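Local coordinates for protein Blo t 1 allergen (Blomia tropicalis, PDB 5JT8) that is a mite allergen of the papain cysteine protease family, probably made as an inactive precursor whose propeptide blocks the active-site cleft, at residues E49-E54 against E80-F85; E61-G64 against V68-A71; N73-M78 against N301-G306; N258-N263 against G267-V272; V286-V291 against V315-N320. All coordinates share one frame; numbering follows the deposited sequence.

Interaction 1: E49-E54 against E80-F85; sequences EHHFKE and EQEFSF
The imidazole of His51 turns its edge to Glu82: OE1 lies near the ring plane beside ND1, while the carboxylate stands almost upright against the ring, the two planes 87° apart. His51 ND1 to Glu82 OE1 measures 3.3 Å, and the N-H...O angle of 122° marks the bond as weak. His51 CE1 is nearly as close, 3.5 Å from Glu82 OE1, so the oxygen sits off the ND1-CE1 bond, only slightly nearer the nitrogen. Glu82 spans the gap with an extended chain (chi2 -173°), which crosses the histidine at about a right angle. The buried surface is only 66 Å², evidence of a single polar touch at the surface. OE1 also faces Arg48 in a long, weak ion pair, so the carboxylate probably sits in a mildly positive setting. The contact bridges helix 42-62 and helix 80-88 of the I29 propeptide domain; on the first, Phe52 meets Phe31, and on the second, Phe83 reaches Trp303 and helix 259-262.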
# COMPACT_ATOMS: atom_id res chain seq x y z
N GLU A 49 -7.26 24.85 -4.06
CA GLU A 49 -8.58 24.48 -4.54
C GLU A 49 -8.61 24.36 -6.05
O GLU A 49 -9.50 23.74 -6.60
CB GLU A 49 -9.66 25.48 -4.10
CG GLU A 49 -9.29 26.96 -3.98
CD GLU A 49 -10.25 27.67 -2.99
OE1 GLU A 49 -10.38 27.19 -1.83
OE2 GLU A 49 -10.96 28.63 -3.40
N HIS A 50 -7.60 24.93 -6.71
CA HIS A 50 -7.44 24.70 -8.14
C HIS A 50 -7.15 23.23 -8.42
O HIS A 50 -7.74 22.62 -9.31
CB HIS A 50 -6.32 25.57 -8.72
CG HIS A 50 -6.00 25.27 -10.16
ND1 HIS A 50 -6.93 25.42 -11.17
CD2 HIS A 50 -4.88 24.78 -10.74
CE1 HIS A 50 -6.38 25.06 -12.32
NE2 HIS A 50 -5.14 24.66 -12.09
N HIS A 51 -6.24 22.67 -7.63
CA HIS A 51 -5.93 21.25 -7.73
C HIS A 51 -7.16 20.42 -7.37
O HIS A 51 -7.42 19.41 -8.02
CB HIS A 51 -4.75 20.88 -6.84
CG HIS A 51 -3.44 21.38 -7.36
ND1 HIS A 51 -2.31 21.46 -6.57
CD2 HIS A 51 -3.08 21.84 -8.58
CE1 HIS A 51 -1.31 21.94 -7.29
NE2 HIS A 51 -1.75 22.18 -8.51
N PHE A 52 -7.92 20.85 -6.37
CA PHE A 52 -9.15 20.16 -6.04
C PHE A 52 -10.18 20.25 -7.16
O PHE A 52 -10.87 19.27 -7.45
CB PHE A 52 -9.78 20.71 -4.76
CG PHE A 52 -11.18 20.21 -4.53
CD1 PHE A 52 -11.40 18.99 -3.93
CD2 PHE A 52 -12.27 20.96 -4.94
CE1 PHE A 52 -12.69 18.52 -3.73
CE2 PHE A 52 -13.55 20.50 -4.75
CZ PHE A 52 -13.77 19.28 -4.14
N LYS A 53 -10.30 21.44 -7.75
CA LYS A 53 -11.26 21.66 -8.83
C LYS A 53 -10.93 20.78 -10.03
O LYS A 53 -11.81 20.11 -10.59
CB LYS A 53 -11.27 23.13 -9.25
CG LYS A 53 -11.81 24.08 -8.19
CD LYS A 53 -11.77 25.52 -8.65
CE LYS A 53 -12.33 26.46 -7.60
NZ LYS A 53 -12.27 27.88 -8.04
N GLU A 54 -9.66 20.76 -10.41
CA GLU A 54 -9.19 19.96 -11.53
C GLU A 54 -9.19 18.45 -11.17
O GLU A 54 -9.30 17.61 -12.06
CB GLU A 54 -7.78 20.42 -11.96
CG GLU A 54 -7.49 20.51 -13.49
CD GLU A 54 -8.46 21.36 -14.32
OE1 GLU A 54 -9.30 22.10 -13.76
OE2 GLU A 54 -8.34 21.31 -15.57
N GLU A 80 -0.83 15.56 -9.29
CA GLU A 80 -0.21 14.25 -9.42
C GLU A 80 1.24 14.30 -8.95
O GLU A 80 1.71 13.41 -8.23
CB GLU A 80 -0.29 13.77 -10.87
CG GLU A 80 0.32 12.41 -11.10
CD GLU A 80 -0.01 11.87 -12.48
OE1 GLU A 80 0.65 10.89 -12.90
OE2 GLU A 80 -0.93 12.42 -13.12
N GLN A 81 1.95 15.35 -9.34
CA GLN A 81 3.32 15.57 -8.89
C GLN A 81 3.40 15.62 -7.35
O GLN A 81 4.25 14.96 -6.75
CB GLN A 81 3.88 16.85 -9.50
CG GLN A 81 5.39 16.85 -9.71
CD GLN A 81 5.89 18.10 -10.41
OE1 GLN A 81 5.11 18.96 -10.83
NE2 GLN A 81 7.21 18.20 -10.56
N GLU A 82 2.51 16.39 -6.73
CA GLU A 82 2.54 16.61 -5.28
C GLU A 82 2.20 15.34 -4.50
O GLU A 82 2.92 14.96 -3.57
CB GLU A 82 1.57 17.75 -4.89
CG GLU A 82 2.04 19.14 -5.33
CD GLU A 82 1.17 20.27 -4.79
OE1 GLU A 82 -0.05 20.06 -4.58
OE2 GLU A 82 1.70 21.38 -4.58
N PHE A 83 1.10 14.69 -4.88
CA PHE A 83 0.67 13.44 -4.27
C PHE A 83 1.78 12.39 -4.31
O PHE A 83 2.13 11.79 -3.29
CB PHE A 83 -0.58 12.92 -4.98
CG PHE A 83 -1.17 11.69 -4.35
CD1 PHE A 83 -1.55 11.68 -3.02
CD2 PHE A 83 -1.38 10.55 -5.11
CE1 PHE A 83 -2.10 10.55 -2.45
CE2 PHE A 83 -1.94 9.42 -4.54
CZ PHE A 83 -2.30 9.42 -3.21
N SER A 84 2.35 12.18 -5.50
CA SER A 84 3.47 11.27 -5.66
C SER A 84 4.59 11.59 -4.66
O SER A 84 5.14 10.69 -4.03
CB SER A 84 4.00 11.34 -7.10
OG SER A 84 5.15 10.53 -7.25
N PHE A 85 4.92 12.87 -4.51
CA PHE A 85 5.90 13.29 -3.52
C PHE A 85 5.40 13.02 -2.09
O PHE A 85 6.15 12.55 -1.24
CB PHE A 85 6.25 14.78 -3.68
CG PHE A 85 7.44 15.21 -2.87
CD1 PHE A 85 8.73 14.99 -3.35
CD2 PHE A 85 7.29 15.80 -1.63
CE1 PHE A 85 9.84 15.39 -2.60
CE2 PHE A 85 8.39 16.19 -0.88
CZ PHE A 85 9.67 15.98 -1.36

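Interaction 2: E61-G64 against V68-A71; sequences EHNG and VEYA
Just beyond helix 42-62 of the I29 propeptide domain the chain reverses, and Asn63 and Gly64 meet the returning segment 68-71. Two hydrogen bonds hold the turn. Gly64 N gives one to Val68 O at 2.8 Å, and Tyr70 N gives the other to Asn63 OD1 at 3.1 Å, with an N-H...O angle of 157°. In the second the donor stands above the amide's carbonyl plane, 36° out of it. Asn63 extends its CG away from its own backbone N (chi1 -174°), which carries OD1 across to the tyrosine amide. The ring of Tyr70 offers its edge to the backbone of His62 and Asn63: its CD2 lies 3.3 Å from His62 O, and Asn63 CA is also at that edge. His62 CB touches Tyr70 CD2 at 3.9 Å, while its ring stacks on Trp58 and ND1 bonds to Trp58 O. Gly64 has a positive phi, which favours glycine. The reversal thus rests on one main-chain bond and one side-chain amide that takes the place of a second carbonyl.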
# COMPACT_ATOMS: atom_id res chain seq x y z
N GLU A 61 -15.60 13.62 -15.01
CA GLU A 61 -15.46 13.23 -16.41
C GLU A 61 -15.15 11.75 -16.57
O GLU A 61 -15.38 11.19 -17.64
CB GLU A 61 -14.38 14.06 -17.10
CG GLU A 61 -14.75 15.53 -17.27
CD GLU A 61 -13.66 16.32 -17.97
OE1 GLU A 61 -13.30 15.97 -19.12
OE2 GLU A 61 -13.16 17.29 -17.38
N HIS A 62 -14.64 11.12 -15.52
CA HIS A 62 -14.22 9.72 -15.62
C HIS A 62 -15.14 8.76 -14.87
O HIS A 62 -15.14 7.56 -15.14
CB HIS A 62 -12.79 9.56 -15.10
CG HIS A 62 -11.75 10.12 -16.02
ND1 HIS A 62 -11.47 11.47 -16.10
CD2 HIS A 62 -10.93 9.52 -16.91
CE1 HIS A 62 -10.52 11.67 -17.00
NE2 HIS A 62 -10.17 10.50 -17.50
N ASN A 63 -15.93 9.27 -13.93
CA ASN A 63 -16.78 8.42 -13.10
C ASN A 63 -17.75 7.61 -13.94
O ASN A 63 -18.52 8.17 -14.71
CB ASN A 63 -17.55 9.24 -12.07
CG ASN A 63 -18.33 8.37 -11.09
OD1 ASN A 63 -17.91 7.26 -10.76
ND2 ASN A 63 -19.46 8.88 -10.63
N GLY A 64 -17.71 6.29 -13.78
CA GLY A 64 -18.64 5.41 -14.47
C GLY A 64 -18.11 4.86 -15.79
O GLY A 64 -18.64 3.89 -16.32
N VAL A 68 -16.55 1.85 -13.98
CA VAL A 68 -15.66 1.97 -12.84
C VAL A 68 -15.95 3.27 -12.11
O VAL A 68 -16.07 4.33 -12.73
CB VAL A 68 -14.17 1.92 -13.26
CG1 VAL A 68 -13.28 2.15 -12.06
CG2 VAL A 68 -13.84 0.58 -13.93
N GLU A 69 -16.10 3.18 -10.80
CA GLU A 69 -16.40 4.34 -9.98
C GLU A 69 -15.12 5.08 -9.60
O GLU A 69 -14.14 4.46 -9.18
CB GLU A 69 -17.14 3.90 -8.73
CG GLU A 69 -17.41 5.01 -7.73
CD GLU A 69 -17.92 4.46 -6.41
OE1 GLU A 69 -17.57 3.31 -6.06
OE2 GLU A 69 -18.69 5.17 -5.72
N TYR A 70 -15.13 6.41 -9.75
CA TYR A 70 -14.05 7.25 -9.22
C TYR A 70 -14.61 8.28 -8.25
O TYR A 70 -15.77 8.70 -8.39
CB TYR A 70 -13.28 7.93 -10.35
CG TYR A 70 -12.69 6.95 -11.34
CD1 TYR A 70 -11.52 6.29 -11.06
CD2 TYR A 70 -13.34 6.68 -12.54
CE1 TYR A 70 -10.98 5.38 -11.94
CE2 TYR A 70 -12.81 5.77 -13.44
CZ TYR A 70 -11.62 5.12 -13.12
OH TYR A 70 -11.07 4.21 -13.99
N ALA A 71 -13.82 8.69 -7.26
CA ALA A 71 -14.31 9.63 -6.25
C ALA A 71 -13.21 10.41 -5.53
O ALA A 71 -12.14 9.86 -5.22
CB ALA A 71 -15.17 8.90 -5.23

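Interaction 3: N73-M78 against N301-G306; sequences NEYSDM and NSWGTG
Glu74 OE2 and Tyr75 OH are joined by one water, which donates to Glu74 OE2 at 2.7 Å and to Tyr75 OH at the same distance, with a weak, long reach to Ser302 O. Both side-chain oxygens have further partners: Gln130 NE2 bonds Glu74 OE2, and Gly132 O bonds Tyr75 OH. Beside this polar cluster the rings meet edge-to-face. Tyr75 directs its CE2 edge at the face of Trp303, 3.7 Å from CD1, with planes 70° apart and the five-membered ring centroid 5.0 Å from that of the tyrosine. Asn301 ND2 lies over the opposite indole face, offset toward the rim, and His281 also stacks with Trp303. Tyr75 of the propeptide thus lies against Trp303 of the papain-like domain. There Asn301 OD1 bonds His281 NE2, consistent with the Asn-His pair of papain-family active sites, and Trp303 probably corresponds to the tryptophan that covers that pair. On the propeptide side, Asn73 OD1 accepts Tyr75 N at 3.0 Å in the carbonyl plane, on a lone pair, an Asx turn within a type I turn. Glu74 (chi1 66°) places its CG over the centre of the Tyr75 ring, on one face.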
# COMPACT_ATOMS: atom_id res chain seq x y z
N ASN A 73 -11.14 12.13 -2.59
CA ASN A 73 -10.75 11.70 -1.26
C ASN A 73 -9.86 12.74 -0.58
O ASN A 73 -9.63 13.83 -1.12
CB ASN A 73 -10.04 10.36 -1.32
CG ASN A 73 -8.91 10.35 -2.31
OD1 ASN A 73 -7.91 11.06 -2.15
ND2 ASN A 73 -9.05 9.54 -3.37
N GLU A 74 -9.34 12.37 0.59
CA GLU A 74 -8.53 13.25 1.43
C GLU A 74 -7.34 13.87 0.69
O GLU A 74 -6.84 14.93 1.08
CB GLU A 74 -8.02 12.47 2.65
CG GLU A 74 -7.04 11.35 2.30
CD GLU A 74 -6.44 10.67 3.53
OE1 GLU A 74 -5.63 11.32 4.23
OE2 GLU A 74 -6.78 9.49 3.80
N TYR A 75 -6.89 13.22 -0.37
CA TYR A 75 -5.70 13.65 -1.09
C TYR A 75 -6.01 14.51 -2.31
O TYR A 75 -5.09 14.96 -2.99
CB TYR A 75 -4.90 12.43 -1.54
CG TYR A 75 -4.38 11.55 -0.42
CD1 TYR A 75 -3.53 12.06 0.56
CD2 TYR A 75 -4.71 10.19 -0.36
CE1 TYR A 75 -3.05 11.27 1.57
CE2 TYR A 75 -4.23 9.39 0.64
CZ TYR A 75 -3.39 9.92 1.61
OH TYR A 75 -2.90 9.12 2.61
N SER A 76 -7.29 14.71 -2.60
CA SER A 76 -7.73 15.32 -3.86
C SER A 76 -7.32 16.78 -4.05
O SER A 76 -7.64 17.39 -5.08
CB SER A 76 -9.25 15.22 -3.99
OG SER A 76 -9.68 13.88 -4.00
N ASP A 77 -6.62 17.34 -3.08
CA ASP A 77 -6.22 18.73 -3.18
C ASP A 77 -4.77 18.88 -3.69
O ASP A 77 -4.28 19.99 -3.85
CB ASP A 77 -6.41 19.44 -1.83
CG ASP A 77 -5.60 18.79 -0.70
OD1 ASP A 77 -5.33 17.58 -0.77
OD2 ASP A 77 -5.25 19.52 0.26
N MET A 78 -4.12 17.75 -3.96
CA MET A 78 -2.76 17.80 -4.50
C MET A 78 -2.74 17.45 -5.98
O MET A 78 -3.61 16.74 -6.48
CB MET A 78 -1.84 16.85 -3.73
CG MET A 78 -1.85 17.05 -2.22
SD MET A 78 -0.79 15.90 -1.32
CE MET A 78 -1.39 16.17 0.35
N ASN A 301 -5.39 -1.55 0.44
CA ASN A 301 -4.75 -0.24 0.46
C ASN A 301 -4.79 0.32 1.88
O ASN A 301 -5.48 -0.22 2.74
CB ASN A 301 -5.44 0.69 -0.55
CG ASN A 301 -4.57 1.88 -0.95
OD1 ASN A 301 -3.53 2.14 -0.37
ND2 ASN A 301 -5.03 2.62 -1.96
N SER A 302 -4.05 1.40 2.12
CA SER A 302 -3.99 2.03 3.44
C SER A 302 -4.48 3.48 3.41
O SER A 302 -3.86 4.37 4.00
CB SER A 302 -2.56 1.96 3.99
OG SER A 302 -1.63 2.53 3.06
N TRP A 303 -5.60 3.70 2.72
CA TRP A 303 -6.14 5.05 2.57
C TRP A 303 -7.56 5.17 3.15
O TRP A 303 -8.35 6.00 2.69
CB TRP A 303 -6.16 5.46 1.10
CG TRP A 303 -4.78 5.63 0.48
CD1 TRP A 303 -3.59 5.73 1.13
CD2 TRP A 303 -4.48 5.75 -0.92
NE1 TRP A 303 -2.57 5.90 0.23
CE2 TRP A 303 -3.09 5.90 -1.04
CE3 TRP A 303 -5.26 5.72 -2.08
CZ2 TRP A 303 -2.45 6.03 -2.27
CZ3 TRP A 303 -4.62 5.84 -3.32
CH2 TRP A 303 -3.23 6.00 -3.40
N GLY A 304 -7.87 4.34 4.13
CA GLY A 304 -9.17 4.36 4.77
C GLY A 304 -10.21 3.59 3.98
O GLY A 304 -10.00 3.25 2.81
N THR A 305 -11.34 3.33 4.61
CA THR A 305 -12.42 2.57 3.98
C THR A 305 -13.16 3.40 2.94
O THR A 305 -14.04 2.90 2.25
CB THR A 305 -13.45 2.09 5.02
OG1 THR A 305 -14.02 3.22 5.69
CG2 THR A 305 -12.79 1.18 6.06
N GLY A 306 -12.80 4.68 2.84
CA GLY A 306 -13.44 5.58 1.90
C GLY A 306 -12.92 5.40 0.48
O GLY A 306 -13.58 5.79 -0.48
O HOH W 1 -4.78 7.64 3.93

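Interaction 4: N258-N263 against G267-V272; sequences NNYFRN and GVLRGV. With NO3 (nitrate ion), chain H.
Tyr260 and Leu269 make the tight part of this contact, with Leu269 CD1 3.7 Å from Tyr260 CB. Val272 adds its CG2 to the same CB at 3.9 Å, and Leu269 CD2 reaches past it to 3.9 Å from Phe261 N. Both leucine methyls thus press on the first turn of helix 259-262, around Tyr260 CB. Val272 divides its methyls: with CG1 anti to the backbone N (chi1 170°), that branch rests 3.7 Å from Asn258 OD1, while CG2 lies against the tyrosine. Asn258 is the N-cap of the helix; its OD1 accepts Phe261 N at 3.2 Å and 161°, in the carbonyl plane on a lone pair, and Tyr260 N more weakly. The segments belong to the papain-like domain, where Leu269 pairs through its backbone with strand 312-316 and the short helix packs under propeptide residues Trp58 and His62, which meet the Tyr260 ring. The looser side holds a nitrate, probably from the crystallisation liquor. Asn258 ND2 gives it only a weak bond, 3.5 Å to O3, and Tyr260 CE1 comes as close to that oxygen; Ala273 N supplies a further hydrogen bond to the ion.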
# COMPACT_ATOMS: atom_id res chain seq x y z
N ASN A 258 -0.99 7.49 -9.88
CA ASN A 258 -1.77 7.46 -11.12
C ASN A 258 -3.23 7.87 -10.87
O ASN A 258 -3.84 7.42 -9.90
CB ASN A 258 -1.71 6.06 -11.76
CG ASN A 258 -2.68 5.90 -12.92
OD1 ASN A 258 -3.88 5.69 -12.73
ND2 ASN A 258 -2.16 6.00 -14.14
N ASN A 259 -3.77 8.72 -11.73
CA ASN A 259 -5.10 9.31 -11.52
C ASN A 259 -6.19 8.28 -11.32
O ASN A 259 -7.03 8.43 -10.43
CB ASN A 259 -5.48 10.20 -12.70
CG ASN A 259 -4.95 11.61 -12.56
OD1 ASN A 259 -4.97 12.17 -11.47
ND2 ASN A 259 -4.46 12.18 -13.66
N TYR A 260 -6.17 7.23 -12.13
CA TYR A 260 -7.20 6.19 -12.06
C TYR A 260 -7.11 5.41 -10.75
O TYR A 260 -8.11 5.16 -10.08
CB TYR A 260 -7.09 5.24 -13.26
CG TYR A 260 -7.33 5.93 -14.59
CD1 TYR A 260 -6.30 6.59 -15.25
CD2 TYR A 260 -8.59 5.94 -15.18
CE1 TYR A 260 -6.51 7.23 -16.46
CE2 TYR A 260 -8.81 6.59 -16.39
CZ TYR A 260 -7.77 7.23 -17.02
OH TYR A 260 -7.97 7.87 -18.23
N PHE A 261 -5.90 5.01 -10.38
CA PHE A 261 -5.73 4.29 -9.13
C PHE A 261 -6.03 5.21 -7.95
O PHE A 261 -6.71 4.83 -7.00
CB PHE A 261 -4.32 3.71 -8.99
CG PHE A 261 -4.15 2.88 -7.76
CD1 PHE A 261 -4.55 1.55 -7.76
CD2 PHE A 261 -3.66 3.45 -6.60
CE1 PHE A 261 -4.43 0.78 -6.62
CE2 PHE A 261 -3.54 2.69 -5.45
CZ PHE A 261 -3.92 1.36 -5.46
N ARG A 262 -5.51 6.44 -8.03
CA ARG A 262 -5.71 7.47 -7.01
C ARG A 262 -7.16 7.62 -6.56
O ARG A 262 -7.47 7.64 -5.37
CB ARG A 262 -5.20 8.81 -7.54
CG ARG A 262 -5.23 9.96 -6.57
CD ARG A 262 -4.49 11.15 -7.17
NE ARG A 262 -4.67 12.36 -6.36
CZ ARG A 262 -4.14 13.54 -6.65
NH1 ARG A 262 -3.38 13.69 -7.72
NH2 ARG A 262 -4.37 14.57 -5.85
N ASN A 263 -8.06 7.69 -7.53
CA ASN A 263 -9.46 7.99 -7.24
C ASN A 263 -10.36 6.79 -7.31
O ASN A 263 -11.59 6.94 -7.29
CB ASN A 263 -9.97 9.07 -8.18
CG ASN A 263 -9.31 10.39 -7.93
OD1 ASN A 263 -9.66 11.09 -6.98
ND2 ASN A 263 -8.35 10.74 -8.78
N GLY A 267 -15.37 -1.20 -8.84
CA GLY A 267 -15.13 -1.58 -10.23
C GLY A 267 -13.76 -2.20 -10.47
O GLY A 267 -12.90 -2.21 -9.59
N VAL A 268 -13.55 -2.73 -11.67
CA VAL A 268 -12.25 -3.29 -12.00
C VAL A 268 -11.49 -2.35 -12.93
O VAL A 268 -11.92 -2.08 -14.06
CB VAL A 268 -12.34 -4.67 -12.66
CG1 VAL A 268 -10.94 -5.17 -13.00
CG2 VAL A 268 -13.05 -5.64 -11.74
N LEU A 269 -10.38 -1.84 -12.44
CA LEU A 269 -9.53 -0.95 -13.21
C LEU A 269 -8.84 -1.73 -14.32
O LEU A 269 -7.96 -2.55 -14.06
CB LEU A 269 -8.50 -0.28 -12.29
CG LEU A 269 -7.81 0.97 -12.84
CD1 LEU A 269 -8.86 2.00 -13.29
CD2 LEU A 269 -6.88 1.56 -11.80
N ARG A 270 -9.25 -1.46 -15.56
CA ARG A 270 -8.67 -2.10 -16.73
C ARG A 270 -7.89 -1.10 -17.58
O ARG A 270 -8.15 0.10 -17.53
CB ARG A 270 -9.76 -2.73 -17.62
CG ARG A 270 -10.51 -3.89 -17.01
CD ARG A 270 -11.32 -4.61 -18.10
NE ARG A 270 -12.17 -3.69 -18.83
CZ ARG A 270 -12.91 -4.02 -19.89
NH1 ARG A 270 -12.90 -5.27 -20.34
NH2 ARG A 270 -13.65 -3.11 -20.49
N GLY A 271 -6.94 -1.61 -18.36
CA GLY A 271 -6.21 -0.80 -19.33
C GLY A 271 -5.40 0.36 -18.78
O GLY A 271 -5.18 1.34 -19.47
N VAL A 272 -4.94 0.27 -17.53
CA VAL A 272 -4.14 1.35 -16.98
C VAL A 272 -2.66 0.96 -16.83
O VAL A 272 -2.32 -0.06 -16.21
CB VAL A 272 -4.68 1.80 -15.59
CG1 VAL A 272 -3.70 2.74 -14.91
CG2 VAL A 272 -6.04 2.47 -15.75
N NO3 H . -2.55 5.14 -17.85
O1 NO3 H . -2.94 4.37 -18.78
O2 NO3 H . -1.39 4.99 -17.36
O3 NO3 H . -3.30 6.07 -17.41

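Interaction 5: V286-V291 against V315-N320; sequences VGWGTV and VERGHN. With NO3 (nitrate ion), chain J.
Arg317 NH1 donates to Gly289 O at 3.0 Å, a weak bond whose N-H...O angle is 122°, although the carbonyl oxygen lies near the guanidinium plane, at its edge. The same nitrogen bonds Tyr296 O, so NH1 is shared between two main-chain carbonyls. A water extends the polar side: it accepts from Arg317 NH2 at 2.9 Å, but it lies implausibly close to Thr290 OG1, so that leg is doubtful. Thr290 OG1 is itself bonded to Asp295, which also forms a long, weak ion pair with NH2.

Contact with the indole is of another kind. Trp288 CD1 lies over one face of the guanidinium, 4.1 Å from Arg317 CZ, and Trp288 CB is 3.6 Å from NH1. The planes stand 73° apart, so the groups are far from a parallel stack. A bend at chi3 (-53°) turns the end of the arginine across the tryptophan, whose NE1 bonds Pro114 O.

Away from the interface, His319 ND1 donates to a nitrate, probably from the crystallisation liquor, at 2.7 Å from its O3.

Strands 281-291 and 312-316 flank strand 294-300 in the mixed, curled sheet of the papain-like fold, both antiparallel to it, and Arg317, just past strand 312-316, reaches across that middle strand to the far one.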
# COMPACT_ATOMS: atom_id res chain seq x y z
N VAL A 286 -4.13 -9.44 -1.55
CA VAL A 286 -4.70 -10.43 -0.66
C VAL A 286 -5.41 -11.52 -1.44
O VAL A 286 -5.97 -12.43 -0.85
CB VAL A 286 -5.71 -9.81 0.33
CG1 VAL A 286 -5.02 -8.80 1.26
CG2 VAL A 286 -6.88 -9.19 -0.41
N GLY A 287 -5.38 -11.43 -2.76
CA GLY A 287 -5.98 -12.46 -3.59
C GLY A 287 -6.28 -12.07 -5.02
O GLY A 287 -5.80 -11.06 -5.54
N TRP A 288 -7.11 -12.88 -5.66
CA TRP A 288 -7.45 -12.65 -7.05
C TRP A 288 -8.77 -13.30 -7.37
O TRP A 288 -9.26 -14.14 -6.61
CB TRP A 288 -6.37 -13.21 -7.97
CG TRP A 288 -6.33 -14.71 -7.97
CD1 TRP A 288 -7.05 -15.55 -8.76
CD2 TRP A 288 -5.53 -15.54 -7.13
NE1 TRP A 288 -6.74 -16.86 -8.47
CE2 TRP A 288 -5.80 -16.88 -7.48
CE3 TRP A 288 -4.58 -15.29 -6.12
CZ2 TRP A 288 -5.17 -17.96 -6.87
CZ3 TRP A 288 -3.96 -16.36 -5.51
CH2 TRP A 288 -4.26 -17.68 -5.89
N GLY A 289 -9.33 -12.92 -8.51
CA GLY A 289 -10.59 -13.44 -8.96
C GLY A 289 -10.82 -13.10 -10.41
O GLY A 289 -9.99 -12.45 -11.05
N THR A 290 -11.95 -13.56 -10.92
CA THR A 290 -12.39 -13.30 -12.29
C THR A 290 -13.83 -12.88 -12.26
O THR A 290 -14.66 -13.59 -11.70
CB THR A 290 -12.27 -14.55 -13.19
OG1 THR A 290 -10.92 -15.02 -13.19
CG2 THR A 290 -12.69 -14.22 -14.61
N VAL A 291 -14.15 -11.74 -12.86
CA VAL A 291 -15.55 -11.35 -12.96
C VAL A 291 -15.91 -11.13 -14.43
O VAL A 291 -15.39 -10.24 -15.10
CB VAL A 291 -15.88 -10.08 -12.11
CG1 VAL A 291 -14.91 -8.95 -12.37
CG2 VAL A 291 -17.34 -9.64 -12.32
N VAL A 315 -7.73 -4.44 -9.56
CA VAL A 315 -6.99 -4.10 -10.78
C VAL A 315 -6.82 -5.32 -11.66
O VAL A 315 -6.44 -6.39 -11.19
CB VAL A 315 -5.58 -3.51 -10.47
CG1 VAL A 315 -4.81 -3.25 -11.78
CG2 VAL A 315 -5.68 -2.25 -9.67
N GLU A 316 -7.06 -5.15 -12.95
CA GLU A 316 -6.92 -6.22 -13.92
C GLU A 316 -5.53 -6.88 -13.89
O GLU A 316 -4.51 -6.19 -13.79
CB GLU A 316 -7.22 -5.67 -15.32
CG GLU A 316 -7.01 -6.62 -16.46
CD GLU A 316 -7.31 -5.95 -17.81
OE1 GLU A 316 -6.62 -4.95 -18.17
OE2 GLU A 316 -8.23 -6.43 -18.49
N ARG A 317 -5.51 -8.20 -13.96
CA ARG A 317 -4.26 -8.96 -14.06
C ARG A 317 -3.77 -9.03 -15.51
O ARG A 317 -4.42 -8.52 -16.42
CB ARG A 317 -4.44 -10.39 -13.54
CG ARG A 317 -5.02 -10.50 -12.15
CD ARG A 317 -4.62 -11.83 -11.48
NE ARG A 317 -4.94 -13.02 -12.28
CZ ARG A 317 -6.12 -13.64 -12.26
NH1 ARG A 317 -7.09 -13.17 -11.48
NH2 ARG A 317 -6.33 -14.70 -13.01
N GLY A 318 -2.62 -9.66 -15.71
CA GLY A 318 -2.18 -10.04 -17.05
C GLY A 318 -1.32 -9.03 -17.79
O GLY A 318 -0.91 -9.28 -18.92
N HIS A 319 -1.04 -7.89 -17.17
CA HIS A 319 -0.35 -6.82 -17.89
C HIS A 319 0.63 -6.01 -17.06
O HIS A 319 1.03 -4.92 -17.51
CB HIS A 319 -1.37 -5.85 -18.48
CG HIS A 319 -2.35 -6.50 -19.41
ND1 HIS A 319 -2.03 -6.82 -20.71
CD2 HIS A 319 -3.62 -6.92 -19.21
CE1 HIS A 319 -3.07 -7.40 -21.28
NE2 HIS A 319 -4.05 -7.47 -20.39
N ASN A 320 1.01 -6.52 -15.90
CA ASN A 320 1.84 -5.76 -14.96
C ASN A 320 1.30 -4.35 -14.85
O ASN A 320 2.05 -3.38 -14.93
CB ASN A 320 3.32 -5.72 -15.40
CG ASN A 320 4.21 -5.07 -14.34
OD1 ASN A 320 3.82 -4.96 -13.17
ND2 ASN A 320 5.39 -4.60 -14.76
N NO3 J . 0.64 -5.92 -22.46
O1 NO3 J . -0.33 -5.95 -23.28
O2 NO3 J . 1.66 -5.22 -22.74
O3 NO3 J . 0.59 -6.58 -21.38
O HOH W 2 -8.92 -15.51 -11.91

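Overall arrangement
From the N terminus, interaction 1 closes a loop from helix 42-62 to helix 80-88, and within that loop interaction 2 closes the short reversal following the first helix. Interaction 3 starts between these helices, so its segments alternate with those of interaction 1, and it spans over 220 residues to join propeptide and protease domain. Interaction 4 falls inside that span, closing a local loop; Ala71 bonds Asn263 to tie it to interaction 2, and Arg262 bonds Tyr75 O of interaction 3. Interaction 5 closes a 23-residue loop through strand 294-300, crosses interaction 3 along the chain without touching it, and meets interaction 4 where Leu269 bonds Glu316 in the shared sheet.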